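Local coordinates for protein BH2851 (Bacillus halodurans, PDB 2GFG) that has no established function but, as a member of the CYTH family with a closed antiparallel barrel, probably acts on phosphate-containing substrates such as nucleotides, at residues A[129-133]-A[164-168]; A[134-139]-A[150-154]; A[79-83]-A[98-102]; A[38-42]-A[91-97]; A[119-124]-A[182-187]. All blocks are in the same frame, centred on the assembly; numbering follows the deposited sequence. Where two conformers were deposited one is given.

Contact 1: residues A[129-133]-A[164-168]. With EDO (1,2-ethanediol), chain I.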
# COMPACT_ATOMS: atom_id res chain seq x y z
N ILE A 129 -14.21 -5.08 -0.97
CA ILE A 129 -15.58 -5.13 -1.51
C ILE A 129 -15.79 -3.96 -2.45
O ILE A 129 -15.12 -2.94 -2.33
CB ILE A 129 -16.67 -5.10 -0.37
CG1 ILE A 129 -16.54 -3.83 0.49
CG2 ILE A 129 -16.56 -6.35 0.49
CD1 ILE A 129 -17.70 -3.64 1.48
N SER A 130 -16.71 -4.11 -3.40
CA SER A 130 -17.13 -2.99 -4.23
C SER A 130 -18.08 -2.13 -3.41
O SER A 130 -19.05 -2.63 -2.87
CB SER A 130 -17.84 -3.47 -5.51
OG SER A 130 -19.08 -4.05 -5.21
N TYR A 131 -17.73 -0.86 -3.24
CA TYR A 131 -18.56 0.07 -2.48
C TYR A 131 -18.90 1.27 -3.36
O TYR A 131 -18.00 1.94 -3.85
CB TYR A 131 -17.85 0.52 -1.21
CG TYR A 131 -18.74 1.26 -0.26
CD1 TYR A 131 -19.58 0.57 0.63
CD2 TYR A 131 -18.81 2.66 -0.27
CE1 TYR A 131 -20.45 1.26 1.50
CE2 TYR A 131 -19.67 3.36 0.58
CZ TYR A 131 -20.49 2.65 1.47
OH TYR A 131 -21.32 3.33 2.32
N GLU A 132 -20.21 1.51 -3.55
CA GLU A 132 -20.68 2.59 -4.42
C GLU A 132 -20.00 2.45 -5.81
O GLU A 132 -20.10 1.38 -6.42
CB GLU A 132 -20.41 3.97 -3.77
CG GLU A 132 -21.09 4.17 -2.39
CD GLU A 132 -22.56 4.53 -2.48
OE1 GLU A 132 -23.14 4.46 -3.59
OE2 GLU A 132 -23.15 4.89 -1.43
N GLN A 133 -19.26 3.48 -6.26
CA GLN A 133 -18.57 3.43 -7.55
C GLN A 133 -17.06 3.17 -7.39
O GLN A 133 -16.29 3.41 -8.32
CB GLN A 133 -18.80 4.74 -8.33
N THR A 164 -17.75 10.13 -0.91
CA THR A 164 -18.06 8.74 -0.60
C THR A 164 -17.44 8.30 0.73
O THR A 164 -18.08 7.60 1.51
CB THR A 164 -17.59 7.79 -1.73
OG1 THR A 164 -18.17 8.20 -2.98
CG2 THR A 164 -18.02 6.35 -1.43
N PHE A 165 -16.19 8.71 0.98
CA PHE A 165 -15.50 8.31 2.22
C PHE A 165 -16.09 8.97 3.46
O PHE A 165 -16.22 8.33 4.49
CB PHE A 165 -14.00 8.59 2.14
CG PHE A 165 -13.20 7.91 3.24
CD1 PHE A 165 -13.13 6.52 3.29
CD2 PHE A 165 -12.55 8.66 4.23
CE1 PHE A 165 -12.40 5.87 4.31
CE2 PHE A 165 -11.83 8.03 5.24
CZ PHE A 165 -11.77 6.62 5.28
N GLN A 166 -16.43 10.25 3.35
CA GLN A 166 -17.11 10.96 4.44
C GLN A 166 -18.48 10.32 4.74
O GLN A 166 -18.90 10.28 5.89
CB GLN A 166 -17.28 12.45 4.12
CG GLN A 166 -15.95 13.25 4.10
CD GLN A 166 -15.19 13.18 5.41
OE1 GLN A 166 -15.76 13.34 6.49
NE2 GLN A 166 -13.88 12.92 5.33
N GLU A 167 -19.14 9.81 3.69
CA GLU A 167 -20.40 9.07 3.84
C GLU A 167 -20.18 7.75 4.60
O GLU A 167 -20.98 7.39 5.47
CB GLU A 167 -21.03 8.80 2.45
CG GLU A 167 -22.33 7.96 2.47
CD GLU A 167 -22.08 6.46 2.33
OE1 GLU A 167 -21.43 6.04 1.36
OE2 GLU A 167 -22.60 5.69 3.17
N ILE A 168 -19.10 7.04 4.27
CA ILE A 168 -18.73 5.78 4.96
C ILE A 168 -18.49 6.02 6.46
O ILE A 168 -19.00 5.28 7.30
CB ILE A 168 -17.46 5.10 4.32
CG1 ILE A 168 -17.78 4.60 2.92
CG2 ILE A 168 -16.95 3.92 5.20
CD1 ILE A 168 -16.55 4.34 2.06
C1 EDO I . -16.96 7.45 -6.17
O1 EDO I . -17.91 6.50 -5.64
C2 EDO I . -15.64 6.76 -6.57
O2 EDO I . -14.57 7.73 -6.79

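Contact 2: residues A[134-139]-A[150-154]. With EDO (1,2-ethanediol), chain H.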
# COMPACT_ATOMS: atom_id res chain seq x y z
N GLY A 134 -16.66 2.62 -6.23
CA GLY A 134 -15.26 2.33 -5.95
C GLY A 134 -15.07 1.05 -5.16
O GLY A 134 -15.93 0.16 -5.18
N ILE A 135 -13.92 0.94 -4.49
CA ILE A 135 -13.57 -0.26 -3.73
C ILE A 135 -13.20 0.12 -2.29
O ILE A 135 -12.49 1.09 -2.07
CB ILE A 135 -12.40 -1.04 -4.43
CG1 ILE A 135 -12.87 -1.59 -5.78
CG2 ILE A 135 -11.87 -2.20 -3.52
CD1 ILE A 135 -11.77 -2.21 -6.63
N LEU A 136 -13.72 -0.66 -1.33
CA LEU A 136 -13.47 -0.43 0.10
C LEU A 136 -12.62 -1.57 0.65
O LEU A 136 -13.02 -2.72 0.59
CB LEU A 136 -14.80 -0.35 0.85
CG LEU A 136 -14.77 -0.03 2.35
CD1 LEU A 136 -14.21 1.37 2.59
CD2 LEU A 136 -16.15 -0.16 2.93
N CYS A 137 -11.45 -1.23 1.20
CA CYS A 137 -10.52 -2.24 1.73
C CYS A 137 -10.47 -2.23 3.27
O CYS A 137 -10.38 -1.17 3.88
CB CYS A 137 -9.10 -2.01 1.18
SG CYS A 137 -8.98 -2.02 -0.64
N LEU A 138 -10.55 -3.43 3.89
CA LEU A 138 -10.31 -3.59 5.35
C LEU A 138 -8.95 -4.25 5.55
O LEU A 138 -8.77 -5.42 5.23
CB LEU A 138 -11.40 -4.43 6.01
CG LEU A 138 -12.78 -3.75 6.24
CD1 LEU A 138 -13.76 -4.76 6.74
CD2 LEU A 138 -12.67 -2.60 7.21
N ASP A 139 -8.01 -3.49 6.13
CA ASP A 139 -6.60 -3.93 6.27
C ASP A 139 -6.19 -4.13 7.71
O ASP A 139 -6.14 -3.17 8.48
CB ASP A 139 -5.67 -2.89 5.65
CG ASP A 139 -5.76 -2.83 4.15
OD1 ASP A 139 -6.48 -3.64 3.55
OD2 ASP A 139 -5.08 -1.96 3.56
N GLU A 150 -7.11 -0.82 9.57
CA GLU A 150 -7.33 0.32 8.69
C GLU A 150 -8.42 0.05 7.65
O GLU A 150 -8.48 -1.03 7.07
CB GLU A 150 -6.03 0.68 7.97
CG GLU A 150 -6.00 2.08 7.36
CD GLU A 150 -4.77 2.33 6.49
OE1 GLU A 150 -3.93 1.42 6.35
OE2 GLU A 150 -4.66 3.43 5.93
N ILE A 151 -9.28 1.04 7.44
CA ILE A 151 -10.25 1.02 6.35
C ILE A 151 -9.80 2.05 5.32
O ILE A 151 -9.23 3.08 5.68
CB ILE A 151 -11.71 1.34 6.85
CG1 ILE A 151 -12.73 1.00 5.78
CG2 ILE A 151 -11.85 2.83 7.30
CD1 ILE A 151 -14.18 1.11 6.26
N GLU A 152 -9.95 1.71 4.02
CA GLU A 152 -9.55 2.64 2.91
C GLU A 152 -10.57 2.58 1.79
O GLU A 152 -11.04 1.51 1.46
CB GLU A 152 -8.18 2.27 2.33
CG GLU A 152 -7.09 1.90 3.35
CD GLU A 152 -6.05 0.94 2.79
OE1 GLU A 152 -6.42 0.04 1.99
OE2 GLU A 152 -4.88 1.04 3.18
N PHE A 153 -10.83 3.72 1.16
CA PHE A 153 -11.70 3.76 -0.03
C PHE A 153 -10.90 4.14 -1.27
O PHE A 153 -10.23 5.16 -1.28
CB PHE A 153 -12.85 4.74 0.16
CG PHE A 153 -13.77 4.80 -1.01
CD1 PHE A 153 -14.60 3.73 -1.30
CD2 PHE A 153 -13.78 5.91 -1.86
CE1 PHE A 153 -15.44 3.76 -2.40
CE2 PHE A 153 -14.63 5.94 -2.98
CZ PHE A 153 -15.46 4.87 -3.24
N GLU A 154 -10.98 3.29 -2.30
CA GLU A 154 -10.31 3.53 -3.58
C GLU A 154 -11.29 4.18 -4.56
O GLU A 154 -12.25 3.54 -4.99
CB GLU A 154 -9.77 2.21 -4.17
CG GLU A 154 -8.65 1.55 -3.36
CD GLU A 154 -8.21 0.18 -3.94
OE1 GLU A 154 -9.07 -0.71 -4.10
OE2 GLU A 154 -7.00 -0.00 -4.23
C1 EDO H . -2.25 2.56 2.88
O1 EDO H . -2.19 3.31 4.09
C2 EDO H . -1.06 2.87 1.98
O2 EDO H . -0.26 1.70 1.72

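Contact 3: residues A[79-83]-A[98-102]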
# COMPACT_ATOMS: atom_id res chain seq x y z
N THR A 79 3.25 2.51 -10.66
CA THR A 79 3.86 1.72 -11.73
C THR A 79 4.11 0.32 -11.22
O THR A 79 4.93 0.12 -10.30
CB THR A 79 5.17 2.36 -12.21
OG1 THR A 79 4.92 3.70 -12.62
CG2 THR A 79 5.76 1.58 -13.40
N ASN A 80 3.39 -0.66 -11.79
CA ASN A 80 3.46 -2.05 -11.36
C ASN A 80 4.22 -2.92 -12.37
O ASN A 80 4.10 -2.72 -13.59
CB ASN A 80 2.04 -2.61 -11.18
CG ASN A 80 1.25 -1.88 -10.11
OD1 ASN A 80 1.70 -1.73 -8.97
ND2 ASN A 80 0.04 -1.46 -10.45
N GLN A 81 4.99 -3.88 -11.86
CA GLN A 81 5.71 -4.84 -12.71
C GLN A 81 5.76 -6.20 -12.04
O GLN A 81 6.18 -6.31 -10.89
CB GLN A 81 7.13 -4.34 -12.98
CG GLN A 81 7.94 -5.17 -13.98
CD GLN A 81 9.38 -4.67 -14.10
OE1 GLN A 81 9.67 -3.49 -13.84
NE2 GLN A 81 10.29 -5.57 -14.44
N THR A 82 5.33 -7.24 -12.76
CA THR A 82 5.38 -8.62 -12.27
C THR A 82 6.82 -9.11 -12.23
O THR A 82 7.58 -8.87 -13.16
CB THR A 82 4.56 -9.58 -13.17
OG1 THR A 82 3.22 -9.11 -13.28
CG2 THR A 82 4.54 -11.03 -12.59
N LEU A 83 7.17 -9.80 -11.15
CA LEU A 83 8.49 -10.42 -11.00
C LEU A 83 8.34 -11.90 -10.79
O LEU A 83 7.34 -12.36 -10.26
CB LEU A 83 9.22 -9.85 -9.79
CG LEU A 83 9.48 -8.36 -9.71
CD1 LEU A 83 10.38 -8.08 -8.51
CD2 LEU A 83 10.12 -7.82 -10.99
N PRO A 98 15.46 -5.87 -11.48
CA PRO A 98 15.36 -6.12 -12.89
C PRO A 98 15.03 -4.86 -13.68
O PRO A 98 14.38 -3.95 -13.15
CB PRO A 98 14.20 -7.11 -12.97
CG PRO A 98 13.32 -6.75 -11.85
CD PRO A 98 14.18 -6.14 -10.78
N SER A 99 15.48 -4.82 -14.93
CA SER A 99 15.14 -3.75 -15.84
C SER A 99 13.65 -3.77 -16.14
O SER A 99 13.00 -4.82 -16.05
CB SER A 99 15.93 -3.88 -17.14
OG SER A 99 15.76 -5.17 -17.70
N GLY A 100 13.11 -2.62 -16.50
CA GLY A 100 11.67 -2.48 -16.76
C GLY A 100 11.17 -1.10 -16.40
O GLY A 100 11.96 -0.20 -16.13
N GLU A 101 9.85 -0.96 -16.37
CA GLU A 101 9.21 0.37 -16.17
C GLU A 101 9.45 0.94 -14.77
O GLU A 101 9.50 2.16 -14.61
CB GLU A 101 7.71 0.28 -16.44
CG GLU A 101 7.35 0.03 -17.94
CD GLU A 101 7.53 1.28 -18.84
OE1 GLU A 101 7.93 2.35 -18.33
OE2 GLU A 101 7.26 1.17 -20.06
N VAL A 102 9.59 0.07 -13.78
CA VAL A 102 9.85 0.51 -12.40
C VAL A 102 11.27 1.08 -12.31
O VAL A 102 11.47 2.18 -11.82
CB VAL A 102 9.67 -0.65 -11.38
CG1 VAL A 102 10.06 -0.20 -9.97
CG2 VAL A 102 8.23 -1.14 -11.40
O HOH W 1 12.19 -2.60 -13.27

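Contact 4: residues A[38-42]-A[91-97]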
# COMPACT_ATOMS: atom_id res chain seq x y z
N ASN A 38 4.44 -6.96 2.13
CA ASN A 38 5.02 -5.82 1.46
C ASN A 38 6.45 -5.67 1.91
O ASN A 38 6.71 -5.45 3.09
CB ASN A 38 4.23 -4.57 1.79
CG ASN A 38 2.78 -4.70 1.43
OD1 ASN A 38 2.45 -4.94 0.29
ND2 ASN A 38 1.90 -4.57 2.43
N HIS A 39 7.39 -5.90 0.99
CA HIS A 39 8.81 -5.74 1.27
C HIS A 39 9.23 -4.38 0.79
O HIS A 39 9.15 -4.09 -0.39
CB HIS A 39 9.61 -6.82 0.55
CG HIS A 39 9.24 -8.21 0.94
ND1 HIS A 39 9.84 -8.88 1.99
CD2 HIS A 39 8.33 -9.07 0.43
CE1 HIS A 39 9.31 -10.08 2.10
NE2 HIS A 39 8.39 -10.22 1.16
N TYR A 40 9.69 -3.53 1.72
CA TYR A 40 9.99 -2.13 1.40
C TYR A 40 11.45 -1.89 1.09
O TYR A 40 12.33 -2.48 1.71
CB TYR A 40 9.56 -1.23 2.55
CG TYR A 40 8.09 -1.35 2.87
CD1 TYR A 40 7.12 -1.19 1.86
CD2 TYR A 40 7.66 -1.58 4.17
CE1 TYR A 40 5.76 -1.31 2.15
CE2 TYR A 40 6.29 -1.69 4.47
CZ TYR A 40 5.35 -1.56 3.45
OH TYR A 40 4.01 -1.67 3.72
N PHE A 41 11.70 -1.01 0.12
CA PHE A 41 13.04 -0.64 -0.28
C PHE A 41 13.25 0.85 -0.14
O PHE A 41 12.35 1.65 -0.43
CB PHE A 41 13.29 -1.07 -1.72
CG PHE A 41 13.26 -2.54 -1.92
CD1 PHE A 41 14.45 -3.28 -1.90
CD2 PHE A 41 12.06 -3.22 -2.06
CE1 PHE A 41 14.42 -4.67 -2.07
CE2 PHE A 41 12.03 -4.60 -2.22
CZ PHE A 41 13.23 -5.33 -2.22
N GLU A 42 14.43 1.23 0.31
CA GLU A 42 14.76 2.62 0.54
C GLU A 42 16.27 2.76 0.73
O GLU A 42 16.96 1.78 1.04
CB GLU A 42 13.99 3.13 1.79
CG GLU A 42 14.20 4.60 2.15
CD GLU A 42 13.81 5.57 1.04
OE1 GLU A 42 14.57 5.69 0.06
OE2 GLU A 42 12.81 6.31 1.22
N ALA A 91 16.41 -9.26 -5.64
CA ALA A 91 16.17 -7.89 -5.17
C ALA A 91 16.20 -7.82 -3.65
O ALA A 91 16.88 -6.97 -3.07
CB ALA A 91 14.83 -7.37 -5.70
N LEU A 92 15.51 -8.77 -3.01
CA LEU A 92 15.42 -8.81 -1.54
C LEU A 92 16.74 -9.13 -0.87
O LEU A 92 17.10 -8.51 0.11
CB LEU A 92 14.37 -9.85 -1.10
CG LEU A 92 12.92 -9.48 -1.42
CD1 LEU A 92 12.01 -10.74 -1.42
CD2 LEU A 92 12.41 -8.47 -0.47
N GLU A 93 17.49 -10.10 -1.43
CA GLU A 93 18.72 -10.61 -0.78
C GLU A 93 19.99 -9.83 -1.14
O GLU A 93 20.91 -9.74 -0.32
CB GLU A 93 18.91 -12.09 -1.11
CG GLU A 93 17.82 -12.99 -0.54
CD GLU A 93 18.01 -14.48 -0.88
OE1 GLU A 93 18.75 -14.80 -1.85
OE2 GLU A 93 17.39 -15.33 -0.20
N SER A 94 20.06 -9.33 -2.37
CA SER A 94 21.31 -8.72 -2.87
C SER A 94 21.11 -7.34 -3.55
O SER A 94 22.02 -6.84 -4.21
CB SER A 94 22.00 -9.68 -3.84
OG SER A 94 21.19 -9.94 -4.97
N ALA A 95 19.94 -6.73 -3.37
CA ALA A 95 19.64 -5.40 -3.95
C ALA A 95 19.84 -5.30 -5.50
O ALA A 95 20.11 -4.20 -6.02
CB ALA A 95 20.46 -4.31 -3.23
N HIS A 96 19.71 -6.44 -6.21
CA HIS A 96 19.79 -6.46 -7.67
C HIS A 96 18.37 -6.47 -8.26
O HIS A 96 17.64 -7.46 -8.12
CB HIS A 96 20.58 -7.67 -8.16
CG HIS A 96 22.01 -7.67 -7.73
ND1 HIS A 96 22.53 -8.59 -6.84
CD2 HIS A 96 23.04 -6.84 -8.05
CE1 HIS A 96 23.81 -8.34 -6.64
NE2 HIS A 96 24.14 -7.28 -7.36
N PHE A 97 17.99 -5.36 -8.89
CA PHE A 97 16.64 -5.21 -9.43
C PHE A 97 16.62 -5.42 -10.94
O PHE A 97 17.63 -5.18 -11.62
CB PHE A 97 16.10 -3.83 -9.09
CG PHE A 97 16.14 -3.52 -7.63
CD1 PHE A 97 15.08 -3.86 -6.79
CD2 PHE A 97 17.28 -2.92 -7.06
CE1 PHE A 97 15.13 -3.59 -5.42
CE2 PHE A 97 17.33 -2.64 -5.70
CZ PHE A 97 16.25 -2.98 -4.87

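Contact 5: residues A[119-124]-A[182-187]. With EDO (1,2-ethanediol), chain H.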
# COMPACT_ATOMS: atom_id res chain seq x y z
N ILE A 119 14.58 -2.75 3.50
CA ILE A 119 14.56 -2.18 4.87
C ILE A 119 13.68 -2.98 5.84
O ILE A 119 13.92 -2.98 7.05
CB ILE A 119 14.14 -0.65 4.88
CG1 ILE A 119 12.79 -0.43 4.20
CG2 ILE A 119 15.22 0.19 4.21
CD1 ILE A 119 12.14 0.92 4.54
N GLY A 120 12.66 -3.66 5.30
CA GLY A 120 11.81 -4.53 6.11
C GLY A 120 10.52 -4.93 5.43
O GLY A 120 10.22 -4.49 4.32
N THR A 121 9.72 -5.74 6.14
CA THR A 121 8.51 -6.32 5.59
C THR A 121 7.30 -6.10 6.51
O THR A 121 7.35 -6.41 7.69
CB THR A 121 8.69 -7.84 5.35
OG1 THR A 121 9.83 -8.05 4.52
CG2 THR A 121 7.45 -8.46 4.67
N LEU A 122 6.21 -5.60 5.91
CA LEU A 122 4.95 -5.40 6.60
C LEU A 122 3.92 -6.34 6.00
O LEU A 122 3.71 -6.34 4.77
CB LEU A 122 4.50 -3.94 6.44
CG LEU A 122 3.13 -3.51 7.00
CD1 LEU A 122 3.17 -2.05 7.40
CD2 LEU A 122 1.98 -3.77 6.01
N SER A 123 3.28 -7.16 6.85
CA SER A 123 2.26 -8.11 6.39
C SER A 123 0.87 -7.53 6.57
O SER A 123 0.59 -6.89 7.58
CB SER A 123 2.37 -9.43 7.15
OG SER A 123 3.58 -10.09 6.84
N THR A 124 -0.02 -7.78 5.60
CA THR A 124 -1.41 -7.31 5.67
C THR A 124 -2.40 -8.41 5.31
O THR A 124 -2.23 -9.13 4.32
CB THR A 124 -1.66 -6.10 4.73
OG1 THR A 124 -0.82 -5.01 5.13
CG2 THR A 124 -3.14 -5.64 4.79
N LYS A 182 0.97 2.91 5.06
CA LYS A 182 1.53 1.71 5.74
C LYS A 182 3.04 1.77 5.81
O LYS A 182 3.63 1.55 6.87
CB LYS A 182 1.12 0.44 5.01
CG LYS A 182 -0.28 -0.02 5.31
CD LYS A 182 -0.69 -1.14 4.38
CE LYS A 182 -2.11 -1.61 4.66
NZ LYS A 182 -3.10 -0.53 4.48
N ILE A 183 3.66 2.06 4.67
CA ILE A 183 5.12 2.16 4.57
C ILE A 183 5.68 3.28 5.48
O ILE A 183 6.78 3.15 6.03
CB ILE A 183 5.57 2.37 3.08
CG1 ILE A 183 7.08 2.23 2.95
CG2 ILE A 183 5.09 3.73 2.52
CD1 ILE A 183 7.56 2.13 1.53
N GLN A 184 4.92 4.36 5.63
CA GLN A 184 5.32 5.47 6.51
C GLN A 184 5.09 5.10 7.98
O GLN A 184 5.93 5.39 8.83
CB GLN A 184 4.55 6.74 6.16
CG GLN A 184 4.73 7.20 4.70
CD GLN A 184 6.08 7.84 4.46
N ARG A 185 3.97 4.41 8.26
CA ARG A 185 3.71 3.85 9.60
C ARG A 185 4.77 2.81 9.95
O ARG A 185 5.11 2.63 11.11
CB ARG A 185 2.31 3.22 9.69
CG ARG A 185 1.16 4.21 9.51
CD ARG A 185 -0.15 3.69 10.11
NE ARG A 185 -0.49 2.32 9.69
CZ ARG A 185 -1.18 2.00 8.58
NH1 ARG A 185 -1.53 2.92 7.69
NH2 ARG A 185 -1.47 0.72 8.34
N PHE A 186 5.28 2.11 8.91
CA PHE A 186 6.36 1.13 9.10
C PHE A 186 7.65 1.79 9.59
O PHE A 186 8.12 1.48 10.67
CB PHE A 186 6.65 0.35 7.79
CG PHE A 186 7.77 -0.65 7.93
CD1 PHE A 186 9.10 -0.27 7.73
CD2 PHE A 186 7.50 -1.96 8.36
CE1 PHE A 186 10.13 -1.18 7.92
CE2 PHE A 186 8.54 -2.87 8.56
CZ PHE A 186 9.85 -2.48 8.34
N PHE A 187 8.24 2.68 8.77
CA PHE A 187 9.57 3.26 9.13
C PHE A 187 9.53 4.44 10.13
O PHE A 187 10.56 4.78 10.72
CB PHE A 187 10.48 3.56 7.87
CG PHE A 187 9.81 4.38 6.78
CD1 PHE A 187 9.37 5.68 7.03
CD2 PHE A 187 9.83 3.91 5.45
CE1 PHE A 187 8.84 6.47 5.97
CE2 PHE A 187 9.32 4.70 4.40
CZ PHE A 187 8.82 5.97 4.67
C1 EDO H . -2.25 2.56 2.88
O1 EDO H . -2.19 3.31 4.09
C2 EDO H . -1.06 2.87 1.98
O2 EDO H . -0.26 1.70 1.72

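Contact 1: residues A[129-133]-A[164-168]
On the outer wall of the CYTH barrel, Tyr131 at the end of strand 117-131 meets Thr164, Glu167 and Ile168 of helix 158-171, which packs against that wall. The short axes stay 12.3 Å apart at 107°, so side chains bridge the gap. Tyr131 places its CG opposite its own backbone N (chi1 -169°), which carries the ring out to the helix. There the ring slides past Ile168, whose CG1 comes within 3.3 Å of Tyr131 CE2, while Thr164 CG2 lies at the ring edge near CD2. Ring and Glu167 carboxylate are nearly coplanar, 11° apart. Tyr131 OH is 2.8 Å from Glu167 OE2 and 2.9 Å from Glu167 OE1, two weak alternatives for one proton. Glu167 OE2 also pairs with Thr171. On the exposed flank, Glu132 CG rests 3.9 Å from Thr164 CG2, and Glu132 OE2 stands 3.5 Å from Glu167 OE1, a like-charge approach that probably costs some energy. Thr164 OG1 is hydrogen-bonded to His160 O in its own helix. A 1,2-ethanediol, probably from the crystallisation liquor, bridges the segments: its O1 donates to Thr164 OG1 at 3.2 Å and accepts a weak bond from Gln133 N at 3.4 Å.

Contact 2: residues A[134-139]-A[150-154]
Ile135, Cys137 and Asp139 form hydrogen-bonded antiparallel pairs with Glu154, Glu152 and Glu150, the two strands running at 164° and sharing six backbone bonds that include Glu154 N to Ile135 O at 2.7 Å. The non-hydrogen-bonded pairs, Leu136 with Phe153 and Leu138 with Ile151, share the apolar face. There Leu136 CD1 reaches Ile151 CG1 at 3.5 Å, and Leu138 lies alongside Ile151. A chi1 of -179° turns the Phe153 ring away from its backbone N and lays it along Gly134, with Phe153 CZ 3.7 Å from Gly134 CA; a CB on that glycine would collide with the ring. With only the methyl group of an alanine at Phe153, a gap is likely to open between Gly134 and the helix residues Thr164 and Ile168. The other face is acidic. Asp139 OD2 stands 2.9 Å from Glu152 OE1 with the carboxylate planes 78° apart, an approach of two acceptors probably eased by Lys182 NZ, which forms salt bridges to Asp139, Glu150 and Glu152, and by Arg126 on the other Asp139 oxygen. This hairpin, strands 134-143 and 146-155, is flanked in the barrel by strands 117-131 and 4-14, with helix 158-171 packed over its apolar face.

Contact 3: residues A[79-83]-A[98-102]
Gln81 and Leu83, near the end of strand 76-83 in the closed antiparallel CYTH barrel, face Pro98, Ser99 and Val102, where the turn before helix 101-108 packs against the strand. The tight part is apolar. Leu83 CD2 presses on Pro98 CG at 3.5 Å, shorter than usual for two carbons, the side chains crossing at about a right angle. At the other end Val102 CG2 lies 3.7 Å from Gln81 CB, with Phe66 and Leu55 of the barrel wall also against Val102. From there an all-extended chain (chi1 -174°) carries the Gln81 amide across to the turn. Gln81 NE2 donates to Ser99 O at 3.2 Å, but the bond bends to 143° at the hydrogen and reaches the oxygen from 36° above the carbonyl plane, so it is unlikely to be strong. On the same amide, a water donates to Gln81 OE1 at 2.7 Å and to Pro98 O at 2.6 Å. The loose side belongs to exposed Ser99 and Glu101: Thr79 CG2 touches Glu101 CB at 3.8 Å, whereas the Glu101 chain bends away to a long, weak ion pair with Lys4. A leucine in place of Gln81 would probably leave Ser99 O without its amide donor and the bridging water without one acceptor. Gly100 holds the N-cap position with backbone angles that call for glycine. The amide thus ties strand to turn through backbone carbonyls, one directly and one through water.

Contact 4: residues A[38-42]-A[91-97]
His39 and Phe41 make a largely apolar, aromatic-rich contact with Leu92 and Phe97, at the place where the end of helix 85-94 and the turn after it lie against strand 34-42; no hydrogen bond crosses. The Phe41 and Phe97 rings form an offset edge-to-face pair, with planes at 77° and centroids 5.2 Å apart. Phe97 supplies the edge: its CE1 stands 3.5 Å above the plane of the Phe41 ring, displaced toward the rim, and Phe97 CZ lies 3.5 Å from Phe41 CD1. The strand belongs to the closed antiparallel barrel of the CYTH fold, and residues alternate along it: His39 and Phe41 turn to the helix, while Tyr40 turns the other way and meets Phe186 of helix 182-190 edge to face. Leu92 fills the groove between the two outward side chains. Its CD2 comes within 3.4 Å of His39 CB and 3.7 Å of Phe41 CZ, and its CD1 branch stands over one face of the imidazole. Ala91 O lies at the edge of the Phe41 ring, 3.5 Å from Phe41 CE1, which sets a carbonyl oxygen against the partly positive rim. Ala95 has left helical geometry, with a positive phi of 55°, and the chain turns there. Phe97 then comes back toward the barrel; its chi1 of -55° sets CG anti to the carbonyl carbon and directs the ring to Phe41, with Ile113 and Leu116 also touching it.

Contact 5: residues A[119-124]-A[182-187]
Phe186 lays its ring against the bare backbone of Gly120, with CZ only 3.6 Å from Gly120 CA, a place where any CB would strike the ring. Gly120 lies on strand 117-131 of the CYTH barrel, and helix 182-190 packs on the face of the wall that also carries Asp139, Glu150 and Glu152. The axes come to 9.5 Å at an angle of 125°, and no hydrogen bond joins the two segments. Phe186 spans several residues of the strand: CE2 is 3.8 Å from Thr121 O, Ile119 O sits at the ring edge, and CD2 packs on Leu122 CB at 4.1 Å. One helical turn before Phe186, Lys182 O lies 3.7 Å from Leu122 CD1, the two side chains crossing at about a right angle. At the other end, Ile119 CD1 meets the edge of the Phe187 ring, 3.9 Å from CD2; Phe187 has its CG between backbone N and carbonyl carbon (chi1 51°), which swings the ring to that isoleucine. The Arg185 guanidinium points elsewhere, to Asp148 and Glu150. The aliphatic part of Lys182 runs past Thr124, whose hydroxyl bonds to Ser141, before a bend at the last torsion turns NZ to the acidic cluster; along the way Lys182 CE passes 3.7 Å from Thr124 OG1.

All five contacts reach one closed antiparallel sheet. Along the chain, contacts 3 and 4 interleave and close before the rest open; contact 2 is nested within contact 1, itself nested within contact 5. Contacts 1 and 2 have centres about 8 Å apart and touch through Thr164 and Phe153. The centres of contacts 3 and 4 are about 13 Å apart; those of contacts 1 and 4 are about 34 Å apart. Contact 5 shares strand 117-131 with contact 1, pairs with contact 4 through strand 34-42, and joins contact 2 by salt bridges of Lys182. Helices 158-171 and 85-94 thus lie on opposite sides of the chain's centre, while helix 182-190 brings basic residues to an acidic interior cluster, consistent with a CYTH tunnel.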